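Local structure of Sca-family protein (Rickettsia rickettsii, 4LQ8) at residues E145-H153 / K253-A261; Q272-K280 / Y311-N321. The protein is a rickettsial surface cell antigen (Sca4), represented here by its N-terminal head portion, and probably acts in cell adhesion. One frame throughout, in Å; residues are numbered along the deposited sequence.

Contact 1: residues E145-H153 / K253-A261; sequences EIAGYKNVH and KDKAVYFTA
Over the centre of one face of the Y258 ring stands H153, edge on, its CE1 3.4 Å above the plane, while water 1 lies in plane at the tyrosine's edge. The two rings meet edge-to-face, their planes 79° apart. Water 2, in the plane of the imidazole, joins H153 ND1 to Y258 OH, and S240 holds the other nitrogen, NE2; together these bonds would fix the rotation of the histidine. Y149 turns a face to the same strand residue: Y258 N sits over it toward the rim, and Y258 CB makes a CH-pi contact 4.3 Å from the ring centroid. The edge of Y258 points to this face in an offset edge-to-face pair. T260 CG2 touches Y149 CE1 obliquely at 3.6 Å, and the phenol OH is hydrogen-bonded to S277 OG.

Nearer the start of the helical segment, I146 CG1 packs on V257 CG1 at 4.0 Å, and water 1 donates to both I146 O and A256 O. K150, extended beyond CG, reaches D254, where NZ forms a salt bridge with OD1 at 3.1 Å, meeting its anti lone pair; its bond to D254 O is weak. This is a helix laid on a sheet, with an aromatic cluster of Y149, H153 and Y258 packing helix 135-155 against strand 258-265 of the mixed sheet.

Contact 2: residues Q272-K280 / Y311-N321; sequences QLKEISSPK and YKEMMKEVELN
The nearest CA atoms across the contact, 5.0 Å apart, belong to K274 and V318, where strand 272-277 passes helix 311-320 at 111°. Here K274 and E275 both face H262 in a classic beta bulge. I276 points toward the helix. Its CG1 lies between backbone N and carbonyl carbon (chi1 66°), bringing CD1 to Y311 CE1 and to M315 SD, whereas CG2 meets M314 CE at 3.7 Å. L273 crosses M314 at about a right angle, CD2 against CB, and rests CG on V318 CG2 at 3.8 Å.

At the helix end, N321 ND2 donates to L273 O over 2.7 Å, almost straight at 176° and in the plane of its own amide. The same nitrogen donates to E317 OE2, met from above the carboxylate plane. Water 3 donates to that oxygen and accepts from L273 N. Water 4 joins K274 O to N321 O, and water 5 accepts from K280 NZ and donates to Y311 OH, which is hydrogen-bonded to D327 O. E317 OE1 pairs with K229. The chemistry divides: apolar side chains fill the middle, one water bridges the Y311 end, and N321 with waters 3 and 4 satisfies strand backbone, E317 holding N321 and water 3.

Contacts 1 and 2 seat different helices on adjacent antiparallel strands of one mixed sheet, 258-265 and 271-277. Residues that alternate along these strands face different helices, T260 and S277 one way, I276 the other, consistent with packing on opposite faces. S277 OG, the partner of Y149, ties the contacts together through a further probable hydrogen bond to T260 OG1 (2.7 Å), and E145 OE2 accepts from K280 N while its OE1 is bound by H297 NE2. Contact 2 is buried and mainly aliphatic and thioether in its middle, with polar bonds at the helix end. Contact 1 is partly buried; its aromatic core gives way, at residues 253-255, to exposed charged side chains.

Contact 1: residues E145-H153 / K253-A261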
loop_
_atom_site.group_PDB
_atom_site.type_symbol
_atom_site.label_atom_id
_atom_site.label_comp_id
_atom_site.label_asym_id
_atom_site.label_seq_id
_atom_site.Cartn_x
_atom_site.Cartn_y
_atom_site.Cartn_z
ATOM N N GLU A 145 10.767 -3.547 0.083
ATOM C CA GLU A 145 9.835 -2.435 -0.127
ATOM C C GLU A 145 10.559 -1.176 -0.595
ATOM O O GLU A 145 10.131 -0.577 -1.582
ATOM C CB GLU A 145 9.004 -2.145 1.134
ATOM C CG GLU A 145 7.847 -3.115 1.302
ATOM C CD GLU A 145 7.427 -3.361 2.738
ATOM O OE1 GLU A 145 7.970 -2.698 3.650
ATOM O OE2 GLU A 145 6.536 -4.210 2.954
ATOM N N ILE A 146 11.652 -0.793 0.097
ATOM C CA ILE A 146 12.460 0.381 -0.235
ATOM C C ILE A 146 13.058 0.223 -1.649
ATOM O O ILE A 146 12.913 1.126 -2.474
ATOM C CB ILE A 146 13.536 0.646 0.868
ATOM C CG1 ILE A 146 12.865 1.148 2.186
ATOM C CG2 ILE A 146 14.647 1.623 0.373
ATOM C CD1 ILE A 146 13.722 0.976 3.446
ATOM N N ALA A 147 13.676 -0.940 -1.926
ATOM C CA ALA A 147 14.278 -1.243 -3.228
ATOM C C ALA A 147 13.201 -1.361 -4.311
ATOM O O ALA A 147 13.406 -0.870 -5.411
ATOM C CB ALA A 147 15.096 -2.528 -3.146
ATOM N N GLY A 148 12.070 -1.973 -3.967
ATOM C CA GLY A 148 10.939 -2.175 -4.860
ATOM C C GLY A 148 10.351 -0.872 -5.353
ATOM O O GLY A 148 10.205 -0.692 -6.568
ATOM N N TYR A 149 10.035 0.059 -4.414
ATOM C CA TYR A 149 9.477 1.365 -4.774
ATOM C C TYR A 149 10.467 2.182 -5.598
ATOM O O TYR A 149 10.058 2.801 -6.575
ATOM C CB TYR A 149 8.937 2.130 -3.545
ATOM C CG TYR A 149 7.655 1.533 -2.998
ATOM C CD1 TYR A 149 6.522 1.420 -3.796
ATOM C CD2 TYR A 149 7.567 1.095 -1.674
ATOM C CE1 TYR A 149 5.354 0.838 -3.315
ATOM C CE2 TYR A 149 6.387 0.531 -1.173
ATOM C CZ TYR A 149 5.287 0.398 -2.001
ATOM O OH TYR A 149 4.109 -0.149 -1.538
ATOM N N LYS A 150 11.767 2.141 -5.232
ATOM C CA LYS A 150 12.838 2.846 -5.949
ATOM C C LYS A 150 12.942 2.332 -7.380
ATOM O O LYS A 150 13.076 3.133 -8.299
ATOM C CB LYS A 150 14.207 2.663 -5.256
ATOM C CG LYS A 150 14.487 3.640 -4.126
ATOM C CD LYS A 150 15.832 3.320 -3.445
ATOM C CE LYS A 150 16.038 4.064 -2.144
ATOM N NZ LYS A 150 17.176 3.511 -1.359
ATOM N N ASN A 151 12.889 1.008 -7.566
ATOM C CA ASN A 151 12.991 0.405 -8.893
ATOM C C ASN A 151 11.787 0.718 -9.757
ATOM O O ASN A 151 11.961 1.008 -10.930
ATOM C CB ASN A 151 13.281 -1.106 -8.813
ATOM C CG ASN A 151 14.685 -1.403 -8.306
ATOM O OD1 ASN A 151 15.451 -0.518 -7.894
ATOM N ND2 ASN A 151 15.059 -2.657 -8.315
ATOM N N VAL A 152 10.584 0.739 -9.176
ATOM C CA VAL A 152 9.364 1.104 -9.920
ATOM C C VAL A 152 9.449 2.570 -10.377
ATOM O O VAL A 152 9.279 2.859 -11.568
ATOM C CB VAL A 152 8.063 0.787 -9.134
ATOM C CG1 VAL A 152 6.830 1.370 -9.822
ATOM C CG2 VAL A 152 7.905 -0.717 -8.954
ATOM N N HIS A 153 9.714 3.486 -9.426
ATOM C CA HIS A 153 9.835 4.903 -9.737
ATOM C C HIS A 153 10.984 5.183 -10.701
ATOM O O HIS A 153 10.784 5.977 -11.600
ATOM C CB HIS A 153 9.900 5.763 -8.469
ATOM C CG HIS A 153 8.683 5.631 -7.593
ATOM N ND1 HIS A 153 8.779 5.697 -6.216
ATOM C CD2 HIS A 153 7.386 5.435 -7.929
ATOM C CE1 HIS A 153 7.550 5.527 -5.760
ATOM N NE2 HIS A 153 6.680 5.354 -6.752
ATOM N N LYS A 253 14.497 10.263 0.315
ATOM C CA LYS A 253 14.346 9.325 -0.800
ATOM C C LYS A 253 14.844 7.926 -0.440
ATOM O O LYS A 253 14.220 6.954 -0.853
ATOM C CB LYS A 253 15.114 9.833 -2.042
ATOM C CG LYS A 253 14.344 10.830 -2.895
ATOM C CD LYS A 253 15.226 11.365 -4.025
ATOM C CE LYS A 253 14.489 12.241 -5.011
ATOM N NZ LYS A 253 14.187 13.590 -4.460
ATOM N N ASP A 254 15.950 7.827 0.332
ATOM C CA ASP A 254 16.557 6.544 0.724
ATOM C C ASP A 254 15.750 5.708 1.714
ATOM O O ASP A 254 15.952 4.500 1.765
ATOM C CB ASP A 254 17.988 6.743 1.259
ATOM C CG ASP A 254 19.029 6.847 0.150
ATOM O OD1 ASP A 254 19.076 5.936 -0.712
ATOM O OD2 ASP A 254 19.778 7.857 0.125
ATOM N N LYS A 255 14.871 6.330 2.501
ATOM C CA LYS A 255 14.049 5.664 3.519
ATOM C C LYS A 255 12.562 5.622 3.150
ATOM O O LYS A 255 11.762 5.038 3.882
ATOM C CB LYS A 255 14.203 6.394 4.868
ATOM C CG LYS A 255 15.582 6.251 5.495
ATOM C CD LYS A 255 15.619 6.876 6.881
ATOM C CE LYS A 255 16.991 6.828 7.516
ATOM N NZ LYS A 255 17.370 5.451 7.940
ATOM N N ALA A 256 12.198 6.254 2.031
ATOM C CA ALA A 256 10.821 6.435 1.586
ATOM C C ALA A 256 10.081 5.187 1.164
ATOM O O ALA A 256 10.560 4.420 0.340
ATOM C CB ALA A 256 10.768 7.443 0.463
ATOM N N VAL A 257 8.885 5.025 1.710
ATOM C CA VAL A 257 7.925 3.982 1.326
ATOM C C VAL A 257 6.642 4.704 0.951
ATOM O O VAL A 257 6.496 5.880 1.275
ATOM C CB VAL A 257 7.735 2.854 2.348
ATOM C CG1 VAL A 257 8.941 1.920 2.329
ATOM C CG2 VAL A 257 7.455 3.404 3.743
ATOM N N TYR A 258 5.749 4.033 0.232
ATOM C CA TYR A 258 4.562 4.650 -0.354
ATOM C C TYR A 258 3.305 3.812 -0.252
ATOM O O TYR A 258 3.357 2.591 -0.098
ATOM C CB TYR A 258 4.830 4.856 -1.875
ATOM C CG TYR A 258 6.041 5.711 -2.193
ATOM C CD1 TYR A 258 7.326 5.172 -2.183
ATOM C CD2 TYR A 258 5.905 7.054 -2.516
ATOM C CE1 TYR A 258 8.450 5.972 -2.391
ATOM C CE2 TYR A 258 7.020 7.856 -2.776
ATOM C CZ TYR A 258 8.289 7.311 -2.697
ATOM O OH TYR A 258 9.388 8.073 -2.959
ATOM N N PHE A 259 2.163 4.500 -0.371
ATOM C CA PHE A 259 0.875 3.884 -0.566
ATOM C C PHE A 259 0.623 4.116 -2.058
ATOM O O PHE A 259 0.713 5.257 -2.512
ATOM C CB PHE A 259 -0.235 4.513 0.286
ATOM C CG PHE A 259 -1.565 3.849 -0.007
ATOM C CD1 PHE A 259 -1.853 2.579 0.488
ATOM C CD2 PHE A 259 -2.516 4.479 -0.809
ATOM C CE1 PHE A 259 -3.063 1.946 0.174
ATOM C CE2 PHE A 259 -3.734 3.848 -1.108
ATOM C CZ PHE A 259 -3.993 2.587 -0.618
ATOM N N THR A 260 0.404 3.044 -2.836
ATOM C CA THR A 260 0.177 3.201 -4.268
ATOM C C THR A 260 -1.220 2.745 -4.629
ATOM O O THR A 260 -1.777 1.910 -3.934
ATOM C CB THR A 260 1.293 2.540 -5.131
ATOM O OG1 THR A 260 1.118 1.127 -5.138
ATOM C CG2 THR A 260 2.737 2.924 -4.677
ATOM N N ALA A 261 -1.787 3.312 -5.713
ATOM C CA ALA A 261 -3.112 2.988 -6.212
ATOM C C ALA A 261 -3.042 2.975 -7.739
ATOM O O ALA A 261 -2.458 3.878 -8.354
ATOM C CB ALA A 261 -4.139 4.005 -5.699
HETATM O O HOH W 1 11.667 3.635 -1.979
HETATM O O HOH W 2 11.398 6.058 -4.385
#

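Contact 2: residues Q272-K280 / Y311-N321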
loop_
_atom_site.group_PDB
_atom_site.type_symbol
_atom_site.label_atom_id
_atom_site.label_comp_id
_atom_site.label_asym_id
_atom_site.label_seq_id
_atom_site.Cartn_x
_atom_site.Cartn_y
_atom_site.Cartn_z
ATOM N N GLN A 272 -10.414 2.233 -13.682
ATOM C CA GLN A 272 -10.940 1.204 -12.789
ATOM C C GLN A 272 -9.843 0.799 -11.806
ATOM O O GLN A 272 -8.746 0.451 -12.241
ATOM C CB GLN A 272 -11.401 -0.010 -13.621
ATOM C CG GLN A 272 -12.254 -0.991 -12.844
ATOM C CD GLN A 272 -13.041 -1.898 -13.749
ATOM O OE1 GLN A 272 -12.490 -2.640 -14.567
ATOM N NE2 GLN A 272 -14.354 -1.879 -13.595
ATOM N N LEU A 273 -10.139 0.835 -10.489
ATOM C CA LEU A 273 -9.163 0.469 -9.469
ATOM C C LEU A 273 -8.834 -1.025 -9.547
ATOM O O LEU A 273 -9.689 -1.865 -9.268
ATOM C CB LEU A 273 -9.646 0.901 -8.080
ATOM C CG LEU A 273 -8.718 0.607 -6.875
ATOM C CD1 LEU A 273 -7.328 1.268 -7.039
ATOM C CD2 LEU A 273 -9.379 1.079 -5.586
ATOM N N LYS A 274 -7.596 -1.350 -9.971
ATOM C CA LYS A 274 -7.167 -2.743 -10.166
ATOM C C LYS A 274 -6.258 -3.242 -9.064
ATOM O O LYS A 274 -6.152 -4.454 -8.834
ATOM C CB LYS A 274 -6.422 -2.876 -11.532
ATOM C CG LYS A 274 -7.274 -2.493 -12.766
ATOM C CD LYS A 274 -8.280 -3.564 -13.145
ATOM C CE LYS A 274 -9.162 -3.134 -14.287
ATOM N NZ LYS A 274 -10.169 -4.180 -14.612
ATOM N N GLU A 275 -5.529 -2.318 -8.438
ATOM C CA GLU A 275 -4.522 -2.725 -7.464
ATOM C C GLU A 275 -4.140 -1.588 -6.576
ATOM O O GLU A 275 -4.264 -0.424 -6.952
ATOM C CB GLU A 275 -3.266 -3.185 -8.243
ATOM C CG GLU A 275 -2.438 -4.262 -7.577
ATOM C CD GLU A 275 -3.176 -5.555 -7.272
ATOM O OE1 GLU A 275 -3.699 -5.675 -6.148
ATOM O OE2 GLU A 275 -3.254 -6.436 -8.152
ATOM N N ILE A 276 -3.670 -1.937 -5.386
ATOM C CA ILE A 276 -3.080 -1.025 -4.413
ATOM C C ILE A 276 -1.852 -1.724 -3.848
ATOM O O ILE A 276 -1.689 -2.937 -4.031
ATOM C CB ILE A 276 -4.047 -0.552 -3.289
ATOM C CG1 ILE A 276 -4.487 -1.743 -2.358
ATOM C CG2 ILE A 276 -5.241 0.247 -3.851
ATOM C CD1 ILE A 276 -5.235 -1.302 -1.048
ATOM N N SER A 277 -0.992 -0.977 -3.164
ATOM C CA SER A 277 0.139 -1.568 -2.447
ATOM C C SER A 277 0.543 -0.659 -1.320
ATOM O O SER A 277 0.254 0.540 -1.347
ATOM C CB SER A 277 1.328 -1.842 -3.375
ATOM O OG SER A 277 2.199 -0.731 -3.511
ATOM N N SER A 278 1.278 -1.220 -0.369
ATOM C CA SER A 278 1.850 -0.481 0.742
ATOM C C SER A 278 2.893 -1.348 1.412
ATOM O O SER A 278 2.874 -2.569 1.215
ATOM C CB SER A 278 0.755 -0.103 1.741
ATOM O OG SER A 278 0.418 -1.179 2.599
ATOM N N PRO A 279 3.755 -0.771 2.284
ATOM C CA PRO A 279 4.587 -1.626 3.149
ATOM C C PRO A 279 3.668 -2.514 4.010
ATOM O O PRO A 279 2.546 -2.094 4.344
ATOM C CB PRO A 279 5.325 -0.623 4.055
ATOM C CG PRO A 279 5.166 0.666 3.407
ATOM C CD PRO A 279 3.892 0.649 2.661
ATOM N N LYS A 280 4.129 -3.729 4.352
ATOM C CA LYS A 280 3.352 -4.697 5.126
ATOM C C LYS A 280 4.134 -5.222 6.349
ATOM O O LYS A 280 5.353 -5.306 6.269
ATOM C CB LYS A 280 2.887 -5.901 4.236
ATOM C CG LYS A 280 1.851 -5.552 3.153
ATOM C CD LYS A 280 0.540 -4.973 3.725
ATOM C CE LYS A 280 -0.577 -4.857 2.715
ATOM N NZ LYS A 280 -0.430 -3.666 1.840
ATOM N N TYR A 311 -9.207 2.311 3.054
ATOM C CA TYR A 311 -8.426 1.120 2.750
ATOM C C TYR A 311 -9.336 -0.086 2.507
ATOM O O TYR A 311 -9.150 -0.778 1.509
ATOM C CB TYR A 311 -7.443 0.825 3.883
ATOM C CG TYR A 311 -6.614 -0.413 3.628
ATOM C CD1 TYR A 311 -5.553 -0.393 2.722
ATOM C CD2 TYR A 311 -6.879 -1.608 4.301
ATOM C CE1 TYR A 311 -4.771 -1.526 2.500
ATOM C CE2 TYR A 311 -6.092 -2.742 4.092
ATOM C CZ TYR A 311 -5.048 -2.695 3.184
ATOM O OH TYR A 311 -4.269 -3.796 2.955
ATOM N N LYS A 312 -10.336 -0.314 3.396
ATOM C CA LYS A 312 -11.314 -1.398 3.232
ATOM C C LYS A 312 -12.144 -1.236 1.944
ATOM O O LYS A 312 -12.371 -2.221 1.256
ATOM C CB LYS A 312 -12.239 -1.523 4.473
ATOM C CG LYS A 312 -11.487 -1.831 5.795
ATOM C CD LYS A 312 -10.694 -3.162 5.829
ATOM C CE LYS A 312 -9.756 -3.260 7.040
ATOM N NZ LYS A 312 -9.240 -4.644 7.263
ATOM N N GLU A 313 -12.575 -0.013 1.605
ATOM C CA GLU A 313 -13.324 0.249 0.361
ATOM C C GLU A 313 -12.456 -0.069 -0.874
ATOM O O GLU A 313 -12.954 -0.659 -1.838
ATOM C CB GLU A 313 -13.723 1.721 0.259
ATOM C CG GLU A 313 -15.034 2.101 0.901
ATOM C CD GLU A 313 -15.262 3.606 0.953
ATOM O OE1 GLU A 313 -14.720 4.333 0.085
ATOM O OE2 GLU A 313 -15.971 4.060 1.881
ATOM N N MET A 314 -11.166 0.354 -0.846
ATOM C CA MET A 314 -10.210 0.113 -1.937
ATOM C C MET A 314 -9.897 -1.362 -2.030
ATOM O O MET A 314 -9.900 -1.901 -3.128
ATOM C CB MET A 314 -8.929 0.949 -1.757
ATOM C CG MET A 314 -9.172 2.428 -1.902
ATOM S SD MET A 314 -7.681 3.398 -1.638
ATOM C CE MET A 314 -7.033 3.454 -3.337
ATOM N N MET A 315 -9.679 -2.034 -0.889
ATOM C CA MET A 315 -9.430 -3.487 -0.871
ATOM C C MET A 315 -10.613 -4.230 -1.518
ATOM O O MET A 315 -10.396 -5.045 -2.413
ATOM C CB MET A 315 -9.150 -4.004 0.552
ATOM C CG MET A 315 -7.687 -3.851 0.970
ATOM S SD MET A 315 -6.442 -4.583 -0.168
ATOM C CE MET A 315 -6.881 -6.331 -0.032
ATOM N N LYS A 316 -11.850 -3.868 -1.139
ATOM C CA LYS A 316 -13.080 -4.433 -1.717
ATOM C C LYS A 316 -13.156 -4.271 -3.265
ATOM O O LYS A 316 -13.430 -5.244 -3.953
ATOM C CB LYS A 316 -14.328 -3.841 -1.039
ATOM C CG LYS A 316 -15.666 -4.492 -1.442
ATOM C CD LYS A 316 -15.781 -5.955 -0.996
ATOM C CE LYS A 316 -16.832 -6.731 -1.767
ATOM N NZ LYS A 316 -16.811 -8.184 -1.429
ATOM N N GLU A 317 -12.894 -3.069 -3.795
ATOM C CA GLU A 317 -12.920 -2.791 -5.240
ATOM C C GLU A 317 -11.808 -3.565 -5.990
ATOM O O GLU A 317 -12.071 -4.138 -7.049
ATOM C CB GLU A 317 -12.845 -1.270 -5.497
ATOM C CG GLU A 317 -12.933 -0.825 -6.952
ATOM C CD GLU A 317 -14.230 -1.077 -7.695
ATOM O OE1 GLU A 317 -15.226 -1.477 -7.054
ATOM O OE2 GLU A 317 -14.248 -0.878 -8.933
ATOM N N VAL A 318 -10.587 -3.604 -5.421
ATOM C CA VAL A 318 -9.435 -4.333 -5.955
ATOM C C VAL A 318 -9.801 -5.825 -6.121
ATOM O O VAL A 318 -9.577 -6.395 -7.196
ATOM C CB VAL A 318 -8.136 -4.115 -5.115
ATOM C CG1 VAL A 318 -7.044 -5.147 -5.454
ATOM C CG2 VAL A 318 -7.598 -2.692 -5.282
ATOM N N GLU A 319 -10.386 -6.437 -5.075
ATOM C CA GLU A 319 -10.801 -7.850 -5.080
ATOM C C GLU A 319 -11.883 -8.117 -6.127
ATOM O O GLU A 319 -11.762 -9.081 -6.872
ATOM C CB GLU A 319 -11.267 -8.296 -3.691
ATOM C CG GLU A 319 -10.121 -8.410 -2.684
ATOM C CD GLU A 319 -10.495 -8.452 -1.210
ATOM O OE1 GLU A 319 -11.704 -8.356 -0.883
ATOM O OE2 GLU A 319 -9.567 -8.559 -0.375
ATOM N N LEU A 320 -12.888 -7.217 -6.242
ATOM C CA LEU A 320 -13.951 -7.345 -7.248
ATOM C C LEU A 320 -13.369 -7.269 -8.678
ATOM O O LEU A 320 -13.892 -7.917 -9.583
ATOM C CB LEU A 320 -15.054 -6.297 -7.036
ATOM C CG LEU A 320 -15.993 -6.541 -5.832
ATOM C CD1 LEU A 320 -16.806 -5.279 -5.497
ATOM C CD2 LEU A 320 -16.963 -7.719 -6.096
ATOM N N ASN A 321 -12.244 -6.533 -8.847
ATOM C CA ASN A 321 -11.571 -6.350 -10.135
ATOM C C ASN A 321 -10.417 -7.330 -10.338
ATOM O O ASN A 321 -9.558 -7.109 -11.191
ATOM C CB ASN A 321 -11.152 -4.887 -10.328
ATOM C CG ASN A 321 -12.329 -3.953 -10.436
ATOM O OD1 ASN A 321 -13.416 -4.340 -10.841
ATOM N ND2 ASN A 321 -12.158 -2.718 -10.042
HETATM O O HOH W 3 -12.895 1.213 -9.800
HETATM O O HOH W 4 -6.996 -6.152 -11.058
HETATM O O HOH W 5 -2.855 -3.860 0.295
#